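Local atomic coordinates of E3 SUMO-protein ligase SIZ2 (Saccharomyces cerevisiae, PDB entry 6U75), a protein that acts as a SUMO E3 ligase of the PIAS family, promoting attachment of SUMO (Smt3) to substrate proteins, possibly including septins. Residues Trp213-Gln218 with Ile233-Leu238; Thr100-Asn105 with Gln220-Gln225; Pro10-Pro15 with Lys38-Leu43; Lys51-Ser56 with Phe135-Phe140. All coordinates share one frame; numbering follows the deposited sequence.

Contact 1 (Trp213-Gln218 with Ile233-Leu238); sequences WFLHSQ and IKFDQL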
# COMPACT_ATOMS: atom_id res chain seq x y z
N TRP A 213 -10.54 4.99 2.87
CA TRP A 213 -9.54 5.61 3.72
C TRP A 213 -8.40 4.66 4.04
O TRP A 213 -7.25 5.08 4.15
CB TRP A 213 -10.19 6.12 5.01
CG TRP A 213 -10.83 7.46 4.84
CD1 TRP A 213 -12.16 7.71 4.63
CD2 TRP A 213 -10.18 8.73 4.85
NE1 TRP A 213 -12.37 9.06 4.52
CE2 TRP A 213 -11.17 9.71 4.65
CE3 TRP A 213 -8.85 9.14 5.01
CZ2 TRP A 213 -10.87 11.07 4.61
CZ3 TRP A 213 -8.56 10.49 4.97
CH2 TRP A 213 -9.57 11.44 4.77
N PHE A 214 -8.69 3.36 4.18
CA PHE A 214 -7.63 2.39 4.37
C PHE A 214 -6.70 2.35 3.17
O PHE A 214 -5.47 2.37 3.31
CB PHE A 214 -8.23 1.00 4.63
CG PHE A 214 -7.20 -0.09 4.74
CD1 PHE A 214 -6.50 -0.28 5.92
CD2 PHE A 214 -6.94 -0.93 3.68
CE1 PHE A 214 -5.56 -1.28 6.04
CE2 PHE A 214 -6.00 -1.93 3.78
CZ PHE A 214 -5.31 -2.11 4.96
N LEU A 215 -7.27 2.31 1.96
CA LEU A 215 -6.44 2.31 0.76
C LEU A 215 -5.66 3.61 0.61
O LEU A 215 -4.54 3.61 0.10
CB LEU A 215 -7.31 2.07 -0.48
CG LEU A 215 -7.94 0.68 -0.60
CD1 LEU A 215 -8.96 0.66 -1.72
CD2 LEU A 215 -6.87 -0.38 -0.83
N HIS A 216 -6.24 4.73 1.04
CA HIS A 216 -5.52 5.99 1.03
C HIS A 216 -4.34 5.96 1.99
O HIS A 216 -3.24 6.43 1.65
CB HIS A 216 -6.47 7.14 1.39
CG HIS A 216 -5.81 8.47 1.52
ND1 HIS A 216 -5.48 9.25 0.44
CD2 HIS A 216 -5.41 9.16 2.62
CE1 HIS A 216 -4.91 10.37 0.86
NE2 HIS A 216 -4.86 10.34 2.18
N SER A 217 -4.54 5.40 3.18
CA SER A 217 -3.45 5.28 4.14
C SER A 217 -2.35 4.37 3.61
O SER A 217 -1.16 4.70 3.69
CB SER A 217 -3.99 4.73 5.47
OG SER A 217 -2.94 4.38 6.34
N GLN A 218 -2.72 3.22 3.05
CA GLN A 218 -1.72 2.26 2.59
C GLN A 218 -0.96 2.77 1.37
O GLN A 218 0.18 2.37 1.14
CB GLN A 218 -2.39 0.92 2.27
CG GLN A 218 -3.04 0.25 3.46
CD GLN A 218 -2.04 -0.15 4.53
OE1 GLN A 218 -0.87 -0.41 4.23
NE2 GLN A 218 -2.49 -0.22 5.77
N ILE A 233 -2.90 -8.11 6.83
CA ILE A 233 -3.89 -8.50 5.84
C ILE A 233 -3.37 -8.15 4.46
O ILE A 233 -2.32 -7.52 4.30
CB ILE A 233 -5.26 -7.84 6.09
CG1 ILE A 233 -5.12 -6.32 6.14
CG2 ILE A 233 -5.87 -8.36 7.38
CD1 ILE A 233 -6.45 -5.59 6.26
N LYS A 234 -4.11 -8.58 3.44
CA LYS A 234 -3.74 -8.37 2.05
C LYS A 234 -4.93 -7.81 1.29
O LYS A 234 -6.09 -7.97 1.70
CB LYS A 234 -3.25 -9.67 1.40
CG LYS A 234 -1.95 -10.19 2.02
CD LYS A 234 -1.96 -11.70 2.19
CE LYS A 234 -1.72 -12.43 0.88
NZ LYS A 234 -1.77 -13.91 1.05
N PHE A 235 -4.63 -7.14 0.17
CA PHE A 235 -5.66 -6.43 -0.57
C PHE A 235 -6.82 -7.34 -0.95
O PHE A 235 -7.99 -6.94 -0.85
CB PHE A 235 -5.06 -5.79 -1.82
CG PHE A 235 -6.07 -5.14 -2.71
CD1 PHE A 235 -6.73 -4.00 -2.31
CD2 PHE A 235 -6.34 -5.66 -3.97
CE1 PHE A 235 -7.66 -3.39 -3.13
CE2 PHE A 235 -7.27 -5.06 -4.79
CZ PHE A 235 -7.93 -3.92 -4.37
N ASP A 236 -6.53 -8.57 -1.38
CA ASP A 236 -7.57 -9.47 -1.85
C ASP A 236 -8.44 -10.02 -0.73
O ASP A 236 -9.45 -10.67 -1.01
CB ASP A 236 -6.94 -10.62 -2.63
CG ASP A 236 -6.26 -10.16 -3.91
OD1 ASP A 236 -6.76 -9.19 -4.53
OD2 ASP A 236 -5.23 -10.75 -4.28
N GLN A 237 -8.08 -9.77 0.54
CA GLN A 237 -8.92 -10.20 1.65
C GLN A 237 -9.98 -9.17 2.03
O GLN A 237 -10.92 -9.51 2.75
CB GLN A 237 -8.05 -10.49 2.88
CG GLN A 237 -7.06 -11.63 2.69
CD GLN A 237 -6.19 -11.84 3.91
OE1 GLN A 237 -6.49 -11.36 5.00
NE2 GLN A 237 -5.09 -12.57 3.73
N LEU A 238 -9.84 -7.93 1.56
CA LEU A 238 -10.78 -6.88 1.92
C LEU A 238 -12.15 -7.16 1.30
O LEU A 238 -12.26 -7.42 0.10
CB LEU A 238 -10.27 -5.52 1.45
CG LEU A 238 -8.92 -5.08 2.02
CD1 LEU A 238 -8.45 -3.80 1.36
CD2 LEU A 238 -9.00 -4.91 3.52
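Helix 211-218 meets the loop Ile233-Leu238 through side chains alone; no hydrogen bond crosses, and all five residues that touch are buried. Phe214 comes first along the helix. Its CG lies anti to the backbone N (chi1 176°), which sends the ring toward the loop, where two methyls meet its far end obliquely. CZ meets Ile233 CD1 tip to tip at 3.9 Å, while CE2 lies 3.9 Å from Leu238 CD1, a side chain that crosses the ring at a slant. Leu215 follows, with CG beside its own backbone N (chi1 -68°) and the chain then extended through CD1. That places the other methyl, CD2, at the edge of the Phe235 ring, 3.9 Å from CE1, with the two side chains crossing at about a right angle. The same CD2 is 4.4 Å from Leu238 CD1, so Leu238 is shared by both helix residues. One turn on from Phe214, Gln218 lays its CG over one face of the Phe214 ring, displaced toward the rim. From helix 142-150, Leu145 packs on Leu215 and Phe235, and Ile149 on Phe235 and Leu238. Ile233 carries the cluster up to the zinc site, its side chain about 4 Å from that of the ligand Cys226 and about 6 Å from the ion. This is part of the hydrophobic core of an SP-RING domain, beside its single zinc site.

Contact 2 (Thr100-Asn105 with Gln220-Gln225); sequences TGNPAN and QVPTWQ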
# COMPACT_ATOMS: atom_id res chain seq x y z
N THR A 100 8.10 -1.20 4.30
CA THR A 100 7.03 -0.20 4.23
C THR A 100 7.43 1.00 3.39
O THR A 100 6.95 2.12 3.64
CB THR A 100 6.64 0.25 5.64
OG1 THR A 100 7.71 0.99 6.23
CG2 THR A 100 6.33 -0.96 6.52
N GLY A 101 8.30 0.81 2.41
CA GLY A 101 8.73 1.88 1.54
C GLY A 101 7.91 1.92 0.26
O GLY A 101 7.28 0.95 -0.13
N ASN A 102 7.93 3.08 -0.38
CA ASN A 102 7.28 3.29 -1.66
C ASN A 102 8.32 3.49 -2.76
O ASN A 102 9.47 3.86 -2.48
CB ASN A 102 6.35 4.51 -1.62
CG ASN A 102 5.04 4.22 -0.93
OD1 ASN A 102 4.67 3.06 -0.73
ND2 ASN A 102 4.32 5.27 -0.56
N PRO A 103 7.96 3.26 -4.01
CA PRO A 103 8.87 3.55 -5.12
C PRO A 103 8.92 5.05 -5.40
O PRO A 103 8.09 5.83 -4.93
CB PRO A 103 8.26 2.78 -6.29
CG PRO A 103 6.81 2.69 -5.97
CD PRO A 103 6.72 2.60 -4.47
N ALA A 104 9.91 5.44 -6.20
CA ALA A 104 10.10 6.82 -6.62
C ALA A 104 9.67 6.95 -8.08
O ALA A 104 10.04 6.12 -8.92
CB ALA A 104 11.55 7.25 -6.45
N ASN A 105 8.90 8.00 -8.37
CA ASN A 105 8.39 8.23 -9.72
C ASN A 105 9.40 9.08 -10.49
O ASN A 105 9.60 10.26 -10.18
CB ASN A 105 7.03 8.92 -9.66
CG ASN A 105 6.43 9.15 -11.03
OD1 ASN A 105 6.75 8.44 -11.99
ND2 ASN A 105 5.55 10.15 -11.14
N GLN A 220 0.46 5.41 1.05
CA GLN A 220 1.58 6.22 1.51
C GLN A 220 2.36 5.59 2.66
O GLN A 220 3.49 6.02 2.92
CB GLN A 220 1.10 7.61 1.93
CG GLN A 220 -0.05 7.61 2.92
CD GLN A 220 -0.81 8.92 2.94
OE1 GLN A 220 -0.67 9.74 2.04
NE2 GLN A 220 -1.62 9.12 3.97
N VAL A 221 1.80 4.60 3.34
CA VAL A 221 2.52 3.86 4.38
C VAL A 221 2.10 2.39 4.28
O VAL A 221 1.20 1.96 5.01
CB VAL A 221 2.25 4.43 5.78
CG1 VAL A 221 3.19 3.79 6.80
CG2 VAL A 221 2.41 5.94 5.78
N PRO A 222 2.72 1.60 3.41
CA PRO A 222 2.25 0.22 3.20
C PRO A 222 2.52 -0.71 4.37
O PRO A 222 3.36 -1.61 4.28
CB PRO A 222 3.03 -0.23 1.95
CG PRO A 222 3.50 1.03 1.30
CD PRO A 222 3.75 1.98 2.42
N THR A 223 1.80 -0.52 5.48
CA THR A 223 1.89 -1.46 6.59
C THR A 223 1.00 -2.68 6.38
O THR A 223 1.35 -3.78 6.81
CB THR A 223 1.51 -0.77 7.90
OG1 THR A 223 0.09 -0.61 7.96
CG2 THR A 223 2.17 0.59 8.01
N TRP A 224 -0.14 -2.49 5.72
CA TRP A 224 -1.10 -3.56 5.46
C TRP A 224 -1.42 -4.32 6.74
O TRP A 224 -1.39 -5.56 6.80
CB TRP A 224 -0.58 -4.49 4.37
CG TRP A 224 -0.65 -3.83 3.03
CD1 TRP A 224 0.38 -3.26 2.35
CD2 TRP A 224 -1.82 -3.64 2.24
NE1 TRP A 224 -0.08 -2.74 1.16
CE2 TRP A 224 -1.42 -2.96 1.07
CE3 TRP A 224 -3.16 -3.99 2.39
CZ2 TRP A 224 -2.32 -2.61 0.07
CZ3 TRP A 224 -4.06 -3.65 1.39
CH2 TRP A 224 -3.63 -2.97 0.25
N GLN A 225 -1.75 -3.56 7.78
CA GLN A 225 -2.22 -4.10 9.05
C GLN A 225 -3.60 -3.54 9.34
O GLN A 225 -3.85 -2.35 9.14
CB GLN A 225 -1.26 -3.74 10.19
CG GLN A 225 0.14 -4.30 10.02
CD GLN A 225 1.10 -3.79 11.08
OE1 GLN A 225 0.68 -3.24 12.11
NE2 GLN A 225 2.39 -3.96 10.84
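The boundary between the PINIT domain and the SP-RING domain is bridged here, where the loop leading into strand 104-105 passes the loop that follows helix 211-218. Pro222 is the central residue on the SP-RING side, its CA 4.9 Å from Thr100 CA. The Pro222 ring sits against main-chain and amide oxygens of the other loop: CD lies 3.4 Å from Thr100 O, and CG approaches Asn102 OD1, the side chains crossing obliquely. These are carbon-to-oxygen contacts, and no hydrogen bond joins the two segments. Asn102 turns its side chain toward the SP-RING loop, with CG anti to the carbonyl carbon. Chi1 (-78°) brings the amide to the loop, and chi2 (-16°) directs its two ends to different neighbours. OD1 lies against the CG-CD side of the proline ring, 3.1 Å from Pro222 CG, and ND2 is 3.6 Å from Gln220 CA. The same ND2 makes a weak hydrogen bond to Ser219 O, just outside the SP-RING segment. The proline is presented by an inverse gamma turn centred on it, which Thr223 N closes onto Val221 O at 2.6 Å. The turn reverses the chain over three residues, and in this protein CG and CD of Pro222 meet the PINIT loop. Thr100 completes the contact from the PINIT side. Its CG2 stands 3.8 Å from Pro222 O, whereas OG1 occupies the crowded position between backbone N and carbonyl carbon (chi1 68°) and is hydrogen-bonded within the PINIT domain to Gly93 O.

Contact 3 (Pro10-Pro15 with Lys38-Leu43); sequences PIVQIP and KSNHDL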
# COMPACT_ATOMS: atom_id res chain seq x y z
N PRO A 10 3.95 -4.51 -12.73
CA PRO A 10 5.02 -4.34 -13.73
C PRO A 10 4.54 -4.61 -15.14
O PRO A 10 3.72 -5.49 -15.39
CB PRO A 10 6.07 -5.37 -13.29
CG PRO A 10 5.27 -6.45 -12.64
CD PRO A 10 4.09 -5.78 -11.99
N ILE A 11 5.09 -3.83 -16.08
CA ILE A 11 4.86 -4.02 -17.50
C ILE A 11 6.13 -4.47 -18.20
O ILE A 11 6.09 -5.36 -19.06
CB ILE A 11 4.32 -2.72 -18.13
CG1 ILE A 11 3.01 -2.29 -17.45
CG2 ILE A 11 4.12 -2.88 -19.63
CD1 ILE A 11 1.89 -3.30 -17.56
N VAL A 12 7.26 -3.88 -17.85
CA VAL A 12 8.55 -4.26 -18.42
C VAL A 12 9.64 -3.70 -17.52
O VAL A 12 9.53 -2.58 -17.00
CB VAL A 12 8.70 -3.75 -19.87
CG1 VAL A 12 8.40 -2.26 -19.95
CG2 VAL A 12 10.09 -4.05 -20.40
N GLN A 13 10.70 -4.48 -17.34
CA GLN A 13 11.88 -4.01 -16.63
C GLN A 13 12.76 -3.21 -17.57
O GLN A 13 12.93 -3.57 -18.74
CB GLN A 13 12.66 -5.20 -16.05
CG GLN A 13 13.85 -4.80 -15.21
CD GLN A 13 14.55 -5.99 -14.58
OE1 GLN A 13 14.09 -7.13 -14.72
NE2 GLN A 13 15.66 -5.74 -13.90
N ILE A 14 13.32 -2.12 -17.06
CA ILE A 14 14.22 -1.30 -17.87
C ILE A 14 15.61 -1.93 -17.85
O ILE A 14 16.16 -2.17 -16.76
CB ILE A 14 14.26 0.13 -17.34
CG1 ILE A 14 12.92 0.83 -17.57
CG2 ILE A 14 15.39 0.91 -17.99
CD1 ILE A 14 12.60 1.10 -19.04
N PRO A 15 16.21 -2.21 -19.01
CA PRO A 15 17.55 -2.81 -19.01
C PRO A 15 18.63 -1.79 -18.68
O PRO A 15 18.49 -0.59 -18.93
CB PRO A 15 17.69 -3.32 -20.45
CG PRO A 15 16.86 -2.39 -21.25
CD PRO A 15 15.70 -2.00 -20.37
N LYS A 38 13.42 4.73 -27.18
CA LYS A 38 12.27 5.44 -27.72
C LYS A 38 11.02 4.57 -27.72
O LYS A 38 9.91 5.08 -27.60
CB LYS A 38 12.58 5.92 -29.14
CG LYS A 38 11.73 7.09 -29.61
CD LYS A 38 10.54 6.63 -30.43
CE LYS A 38 9.72 7.82 -30.91
NZ LYS A 38 8.55 7.40 -31.73
N SER A 39 11.19 3.24 -27.83
CA SER A 39 10.04 2.35 -27.75
C SER A 39 9.40 2.40 -26.36
O SER A 39 8.17 2.40 -26.23
CB SER A 39 10.45 0.92 -28.10
OG SER A 39 10.62 0.77 -29.50
N ASN A 40 10.22 2.44 -25.31
CA ASN A 40 9.68 2.54 -23.96
C ASN A 40 9.04 3.91 -23.72
O ASN A 40 8.06 4.01 -22.98
CB ASN A 40 10.77 2.26 -22.93
CG ASN A 40 11.13 0.79 -22.87
OD1 ASN A 40 10.27 -0.09 -22.96
ND2 ASN A 40 12.42 0.50 -22.71
N HIS A 41 9.57 4.96 -24.34
CA HIS A 41 8.90 6.26 -24.29
C HIS A 41 7.53 6.19 -24.96
O HIS A 41 6.53 6.70 -24.42
CB HIS A 41 9.76 7.33 -24.96
CG HIS A 41 10.72 8.00 -24.02
ND1 HIS A 41 10.44 9.21 -23.41
CD2 HIS A 41 11.95 7.64 -23.59
CE1 HIS A 41 11.45 9.56 -22.65
NE2 HIS A 41 12.39 8.63 -22.74
N ASP A 42 7.46 5.56 -26.13
CA ASP A 42 6.18 5.39 -26.81
C ASP A 42 5.22 4.58 -25.95
O ASP A 42 4.01 4.84 -25.94
CB ASP A 42 6.38 4.73 -28.17
CG ASP A 42 7.18 5.58 -29.12
OD1 ASP A 42 7.21 6.81 -28.95
OD2 ASP A 42 7.79 5.01 -30.06
N LEU A 43 5.74 3.58 -25.24
CA LEU A 43 4.88 2.78 -24.36
C LEU A 43 4.35 3.62 -23.21
O LEU A 43 3.16 3.54 -22.88
CB LEU A 43 5.66 1.57 -23.84
CG LEU A 43 4.88 0.61 -22.95
CD1 LEU A 43 3.72 -0.01 -23.72
CD2 LEU A 43 5.80 -0.46 -22.40
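Three side chains of Pro10-Pro15 meet two of helix 38-46 by branch ends, and their torsions decide which branch arrives. Leu43 holds CG anti to the backbone N (chi1 -178°), and chi2 of 62° turns CD1 aside and leaves CD2 as the extended branch. CD2 touches two neighbouring residues at once, Ile11 CG2 and Val12 CG1, each 4.0 Å away. Ile11 CG2 is anti to its own backbone N; Val12 CG1 is brought there by the crowded position between N and carbonyl carbon (chi1 52°). One turn earlier in the helix, Asn40 keeps CG beside its backbone N and slides past Ile14 in the opposite direction. Ile14 is bent at both torsions, so that CD1 reaches the amide at 3.7 Å from Asn40 ND2. This is apolar packing against an amide, not a hydrogen bond. Farther round the helix, Lys38 NZ and Asp42 OD2 form a salt bridge at 3.0 Å, one turn apart, using the syn lone pair of the carboxylate. Ile11 and Val12 both sit opposite Ile136 of strand 130-139, a classic beta bulge, and the helix packs across that bulge at the surface of the PINIT domain's antiparallel sheet.

Contact 4 (Lys51-Ser56 with Phe135-Phe140); sequences KLYLFS and FIVEVF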
# COMPACT_ATOMS: atom_id res chain seq x y z
N LYS A 51 3.90 4.54 -15.59
CA LYS A 51 4.92 5.38 -15.01
C LYS A 51 6.22 4.59 -14.89
O LYS A 51 6.22 3.36 -14.88
CB LYS A 51 4.51 5.90 -13.62
CG LYS A 51 3.18 6.66 -13.59
CD LYS A 51 3.20 7.88 -14.49
CE LYS A 51 2.15 8.90 -14.08
NZ LYS A 51 2.64 9.79 -13.00
N LEU A 52 7.33 5.31 -14.79
CA LEU A 52 8.64 4.71 -14.57
C LEU A 52 8.97 4.83 -13.09
O LEU A 52 9.20 5.93 -12.59
CB LEU A 52 9.71 5.38 -15.43
CG LEU A 52 11.13 4.84 -15.23
CD1 LEU A 52 11.19 3.35 -15.56
CD2 LEU A 52 12.14 5.61 -16.05
N TYR A 53 9.00 3.69 -12.40
CA TYR A 53 9.20 3.65 -10.96
C TYR A 53 10.55 3.04 -10.62
O TYR A 53 10.93 2.00 -11.17
CB TYR A 53 8.08 2.86 -10.28
CG TYR A 53 6.82 3.64 -10.00
CD1 TYR A 53 6.62 4.91 -10.52
CD2 TYR A 53 5.82 3.11 -9.19
CE1 TYR A 53 5.47 5.63 -10.26
CE2 TYR A 53 4.66 3.82 -8.92
CZ TYR A 53 4.49 5.08 -9.46
OH TYR A 53 3.34 5.78 -9.19
N LEU A 54 11.27 3.70 -9.72
CA LEU A 54 12.50 3.18 -9.14
C LEU A 54 12.16 2.37 -7.89
O LEU A 54 11.32 2.77 -7.09
CB LEU A 54 13.44 4.33 -8.78
CG LEU A 54 14.77 3.99 -8.12
CD1 LEU A 54 15.76 3.43 -9.13
CD2 LEU A 54 15.35 5.22 -7.44
N PHE A 55 12.82 1.23 -7.75
CA PHE A 55 12.60 0.32 -6.63
C PHE A 55 13.93 0.02 -5.95
O PHE A 55 14.97 -0.07 -6.61
CB PHE A 55 11.96 -0.99 -7.10
CG PHE A 55 10.56 -0.83 -7.63
CD1 PHE A 55 10.33 -0.39 -8.92
CD2 PHE A 55 9.47 -1.11 -6.82
CE1 PHE A 55 9.05 -0.24 -9.40
CE2 PHE A 55 8.18 -0.97 -7.30
CZ PHE A 55 7.97 -0.53 -8.59
N SER A 56 13.88 -0.13 -4.63
CA SER A 56 15.04 -0.48 -3.83
C SER A 56 14.63 -1.55 -2.83
O SER A 56 13.57 -1.46 -2.21
CB SER A 56 15.61 0.74 -3.09
OG SER A 56 16.70 0.38 -2.26
N PHE A 135 11.39 -0.06 -13.25
CA PHE A 135 10.36 -0.76 -14.00
C PHE A 135 9.36 0.24 -14.54
O PHE A 135 9.02 1.22 -13.87
CB PHE A 135 9.61 -1.78 -13.14
CG PHE A 135 10.43 -2.98 -12.75
CD1 PHE A 135 11.36 -2.89 -11.73
CD2 PHE A 135 10.26 -4.19 -13.39
CE1 PHE A 135 12.11 -3.99 -11.37
CE2 PHE A 135 11.01 -5.29 -13.03
CZ PHE A 135 11.93 -5.19 -12.02
N ILE A 136 8.87 -0.01 -15.74
CA ILE A 136 7.62 0.61 -16.18
C ILE A 136 6.48 -0.16 -15.54
O ILE A 136 6.49 -1.39 -15.50
CB ILE A 136 7.52 0.63 -17.71
CG1 ILE A 136 8.71 1.40 -18.29
CG2 ILE A 136 6.20 1.25 -18.16
CD1 ILE A 136 8.59 1.72 -19.76
N VAL A 137 5.50 0.57 -15.00
CA VAL A 137 4.44 -0.04 -14.22
C VAL A 137 3.13 0.66 -14.54
O VAL A 137 3.09 1.86 -14.83
CB VAL A 137 4.72 0.02 -12.71
CG1 VAL A 137 6.05 -0.63 -12.38
CG2 VAL A 137 4.69 1.46 -12.22
N GLU A 138 2.04 -0.10 -14.47
CA GLU A 138 0.70 0.45 -14.50
C GLU A 138 0.27 0.71 -13.07
O GLU A 138 0.30 -0.20 -12.23
CB GLU A 138 -0.28 -0.50 -15.20
CG GLU A 138 -1.65 0.10 -15.43
CD GLU A 138 -2.60 -0.87 -16.11
OE1 GLU A 138 -3.74 -1.02 -15.62
OE2 GLU A 138 -2.21 -1.49 -17.12
N VAL A 139 -0.11 1.95 -12.77
CA VAL A 139 -0.49 2.36 -11.43
C VAL A 139 -2.00 2.39 -11.32
O VAL A 139 -2.72 2.62 -12.30
CB VAL A 139 0.12 3.74 -11.06
CG1 VAL A 139 1.64 3.70 -11.18
CG2 VAL A 139 -0.47 4.84 -11.93
N PHE A 140 -2.50 2.15 -10.11
CA PHE A 140 -3.92 2.16 -9.82
C PHE A 140 -4.18 3.02 -8.60
O PHE A 140 -3.45 2.94 -7.61
CB PHE A 140 -4.45 0.74 -9.58
CG PHE A 140 -4.16 -0.21 -10.70
CD1 PHE A 140 -5.07 -0.39 -11.73
CD2 PHE A 140 -2.98 -0.93 -10.73
CE1 PHE A 140 -4.80 -1.26 -12.77
CE2 PHE A 140 -2.71 -1.81 -11.76
CZ PHE A 140 -3.62 -1.98 -12.78
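Four backbone hydrogen bonds join strands 50-58 and 130-139 as antiparallel neighbours in an antiparallel sheet of the PINIT domain. Lys51 and Val137 form one hydrogen-bonded pair, with Lys51 N to Val137 O at 2.9 Å and the reciprocal bond of equal length. Tyr53 and Phe135 form the other, and its bond from Tyr53 N to Phe135 O is nearly straight (169° at the hydrogen). Between them Leu52 and Ile136 are a non-hydrogen-bonded pair, where Ile136 CA donates a CA-H...O contact to Lys51 O at 3.3 Å. Their side chains share a face of the sheet, Leu52 CD1 lying 4.2 Å from Ile136 CG1. Lys51, Tyr53, Phe135 and Val137 occupy the other face. There Phe55 and Phe135 make an offset edge-to-face pair, the edge of Phe135 directed at the face of Phe55, with planes at 89° and centroids 5.8 Å apart. The N-terminal Phe3 packs against both rings. Val137 CG1 comes in at the edge of Phe55, leaving its second methyl for Tyr53. That methyl, CG2, stands over one face of the tyrosine in a CH-pi contact, 3.9 Å from the ring centroid and 24° off the normal.

Overall arrangement
Contacts 3, 4, 2 and 1 lead in that order from the PINIT sheet toward the zinc. Contacts 3 and 4, with centres 10 Å apart, share that sheet, for strand 12-21 pairs with strand 130-139, and Ile14 CG1 packs 3.7 Å from Leu52 CD1. Contact 4 passes to contact 2 through strand 104-105, where Ala104 O and Leu54 N are 2.8 Å apart, a probable hydrogen bond. Contact 2 crosses between domains and meets contact 1 at Trp224, whose O is 3.0 Å from Ile233 N, while Trp224 CZ3 lies 3.5 Å from Phe214 CE2. The zinc is held by Cys203, His205, Cys226 and Cys229; the Ile233 side chain is about 6 Å from it, that of Thr223 about 12 Å.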